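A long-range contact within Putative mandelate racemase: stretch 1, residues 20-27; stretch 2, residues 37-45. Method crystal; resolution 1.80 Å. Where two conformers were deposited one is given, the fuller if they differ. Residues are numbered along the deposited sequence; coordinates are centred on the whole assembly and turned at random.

Stretch 1, residues 20-27: GQRPILVK
Stretch 2 (37-45) LGEAGIAYG

Strands 24-27 and 37-40 run antiparallel, their directions 152° apart and their axes 4.6 Å apart at closest approach. The register pairs Leu25 with Glu39 (CA to CA 4.5 Å), Val26 with Gly38 (CA to CA 5.1 Å) and Lys27 with Leu37 (CA to CA 4.7 Å). Val26 and Gly38 form the hydrogen-bonded pair: Val26 N donates to Gly38 O and Gly38 N to Val26 O, both at 2.9 Å and nearly straight. Val26 (phi/psi -129/133, chi1 p) faces a glycine at -138/172, where an ideal CB would lie only 3.3 Å from Val26 CG1; the bare backbone leaves that space to the valine.

Ile24 covers the most surface. At -127/116, with chi1 m and chi2 at 98°, between wells, it sends its CB to the same face as Val26 and Ala40. Its CB lies 4.2 Å from Ala40 CB, while CD1 reaches 4.1 Å from Ile42 CB, so one side chain touches both Ala40 and Ile42. Ala40 N donates to Ile24 O at 3.0 Å. On the return side a water intervenes, accepting from Ile24 N (2.8 Å) and donating to Ala40 O (2.8 Å) and Glu39 OE2 (2.9 Å).

Ala43, next in area, meets the other stretch through both backbone and side chain. At -72/-21 its O accepts from Arg22 N at 2.8 Å, and its CB packs 4.2 Å from Pro23 CB. A second water has its O 2.7 Å from Arg22 O and 2.8 Å from Ile42 O, in position to donate to either, between two carbonyls that, both being acceptors, cannot bond each other.

Leu37, third, at -114/141, points to the face of Leu25, Lys27 and Glu39. With chi1 -95° and chi2 m, its CD2 lies 3.9 Å from CG of the all-t Lys27, whose end leads away. The rule is economical: Gly38, lacking a CB, leaves room for Val26 CG1, and a water joins Ile24 N to Ala40 O, which are too far apart to bond directly.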

# COMPACT_ATOMS: atom_id res chain seq x y z
N GLY C 20 -5.69 -7.69 -46.74
CA GLY C 20 -5.17 -6.33 -46.80
C GLY C 20 -3.85 -6.18 -46.07
O GLY C 20 -3.34 -5.07 -45.95
N GLN C 21 -3.31 -7.29 -45.59
CA GLN C 21 -2.17 -7.28 -44.66
C GLN C 21 -0.84 -7.31 -45.40
O GLN C 21 -0.82 -7.56 -46.60
CB GLN C 21 -2.30 -8.45 -43.69
CG GLN C 21 -3.49 -8.29 -42.75
CD GLN C 21 -3.80 -9.52 -41.94
OE1 GLN C 21 -3.05 -10.48 -41.93
NE2 GLN C 21 -4.93 -9.49 -41.24
N ARG C 22 0.25 -7.04 -44.69
CA ARG C 22 1.58 -7.00 -45.30
C ARG C 22 2.63 -7.53 -44.31
O ARG C 22 3.22 -6.76 -43.56
CB ARG C 22 1.96 -5.57 -45.72
CG ARG C 22 1.17 -5.00 -46.89
CD ARG C 22 1.84 -3.77 -47.46
NE ARG C 22 3.17 -4.10 -48.00
CZ ARG C 22 4.05 -3.21 -48.44
NH1 ARG C 22 3.76 -1.91 -48.41
NH2 ARG C 22 5.23 -3.62 -48.92
N PRO C 23 2.88 -8.86 -44.34
CA PRO C 23 3.90 -9.47 -43.48
C PRO C 23 5.32 -8.96 -43.70
O PRO C 23 5.65 -8.46 -44.78
CB PRO C 23 3.84 -10.96 -43.83
CG PRO C 23 2.61 -11.14 -44.64
CD PRO C 23 2.18 -9.84 -45.18
N ILE C 24 6.15 -9.08 -42.66
CA ILE C 24 7.52 -8.60 -42.70
C ILE C 24 8.42 -9.76 -42.27
O ILE C 24 8.34 -10.24 -41.13
CB ILE C 24 7.78 -7.37 -41.78
CG1 ILE C 24 6.68 -6.30 -41.94
CG2 ILE C 24 9.15 -6.76 -42.11
CD1 ILE C 24 5.60 -6.36 -40.85
N LEU C 25 9.26 -10.20 -43.21
CA LEU C 25 10.14 -11.34 -42.97
C LEU C 25 11.60 -10.94 -43.11
O LEU C 25 11.92 -10.01 -43.85
CB LEU C 25 9.81 -12.48 -43.95
CG LEU C 25 8.43 -13.10 -43.72
CD1 LEU C 25 7.91 -13.81 -44.96
CD2 LEU C 25 8.46 -14.04 -42.54
N VAL C 26 12.47 -11.63 -42.37
CA VAL C 26 13.90 -11.39 -42.39
C VAL C 26 14.63 -12.70 -42.61
O VAL C 26 14.32 -13.71 -41.97
CB VAL C 26 14.43 -10.66 -41.10
CG1 VAL C 26 14.35 -11.55 -39.85
CG2 VAL C 26 15.87 -10.17 -41.31
N LYS C 27 15.59 -12.67 -43.53
CA LYS C 27 16.46 -13.81 -43.79
C LYS C 27 17.91 -13.44 -43.48
O LYS C 27 18.48 -12.50 -44.05
CB LYS C 27 16.30 -14.30 -45.25
CG LYS C 27 17.21 -15.49 -45.61
CD LYS C 27 17.01 -15.94 -47.08
CE LYS C 27 18.01 -16.99 -47.49
NZ LYS C 27 17.69 -17.52 -48.85
N LEU C 37 15.38 -17.78 -40.81
CA LEU C 37 14.24 -16.92 -41.10
C LEU C 37 13.58 -16.45 -39.81
O LEU C 37 13.45 -17.23 -38.85
CB LEU C 37 13.20 -17.67 -41.94
CG LEU C 37 13.27 -17.49 -43.47
CD1 LEU C 37 12.90 -16.05 -43.89
CD2 LEU C 37 14.62 -17.89 -44.03
N GLY C 38 13.17 -15.19 -39.81
CA GLY C 38 12.39 -14.62 -38.72
C GLY C 38 11.28 -13.74 -39.27
O GLY C 38 11.21 -13.48 -40.48
N GLU C 39 10.41 -13.30 -38.38
CA GLU C 39 9.22 -12.55 -38.77
C GLU C 39 8.94 -11.50 -37.71
O GLU C 39 9.00 -11.79 -36.51
CB GLU C 39 8.02 -13.51 -38.93
CG GLU C 39 6.73 -12.78 -39.29
CD GLU C 39 5.66 -13.65 -39.94
OE1 GLU C 39 5.91 -14.84 -40.24
OE2 GLU C 39 4.54 -13.14 -40.11
N ALA C 40 8.65 -10.27 -38.14
CA ALA C 40 8.23 -9.19 -37.24
C ALA C 40 6.70 -9.19 -37.15
O ALA C 40 6.01 -9.23 -38.18
CB ALA C 40 8.74 -7.83 -37.74
N GLY C 41 6.17 -9.13 -35.93
CA GLY C 41 4.73 -9.35 -35.74
C GLY C 41 3.82 -8.15 -35.99
O GLY C 41 2.87 -7.94 -35.22
N ILE C 42 4.10 -7.37 -37.04
CA ILE C 42 3.29 -6.19 -37.38
C ILE C 42 2.69 -6.38 -38.78
O ILE C 42 2.66 -5.44 -39.59
CB ILE C 42 4.14 -4.87 -37.31
CG1 ILE C 42 5.05 -4.85 -36.08
CG2 ILE C 42 3.24 -3.63 -37.29
CD1 ILE C 42 5.73 -3.51 -35.82
N ALA C 43 2.21 -7.59 -39.07
CA ALA C 43 1.67 -7.91 -40.42
C ALA C 43 0.32 -7.25 -40.72
O ALA C 43 -0.08 -7.12 -41.89
CB ALA C 43 1.56 -9.41 -40.62
N TYR C 44 -0.39 -6.87 -39.67
CA TYR C 44 -1.70 -6.26 -39.77
C TYR C 44 -1.69 -4.91 -39.03
O TYR C 44 -0.71 -4.57 -38.35
CB TYR C 44 -2.78 -7.19 -39.20
CG TYR C 44 -2.60 -7.55 -37.73
CD1 TYR C 44 -3.33 -6.89 -36.73
CD2 TYR C 44 -1.72 -8.56 -37.33
CE1 TYR C 44 -3.17 -7.23 -35.38
CE2 TYR C 44 -1.56 -8.90 -35.99
CZ TYR C 44 -2.29 -8.24 -35.01
OH TYR C 44 -2.13 -8.58 -33.68
N GLY C 45 -2.78 -4.16 -39.16
CA GLY C 45 -2.84 -2.78 -38.70
C GLY C 45 -1.88 -1.89 -39.46
O GLY C 45 -1.45 -2.22 -40.58
O HOH W 1 2.08 -4.72 -42.24
O HOH W 2 4.89 -10.31 -40.45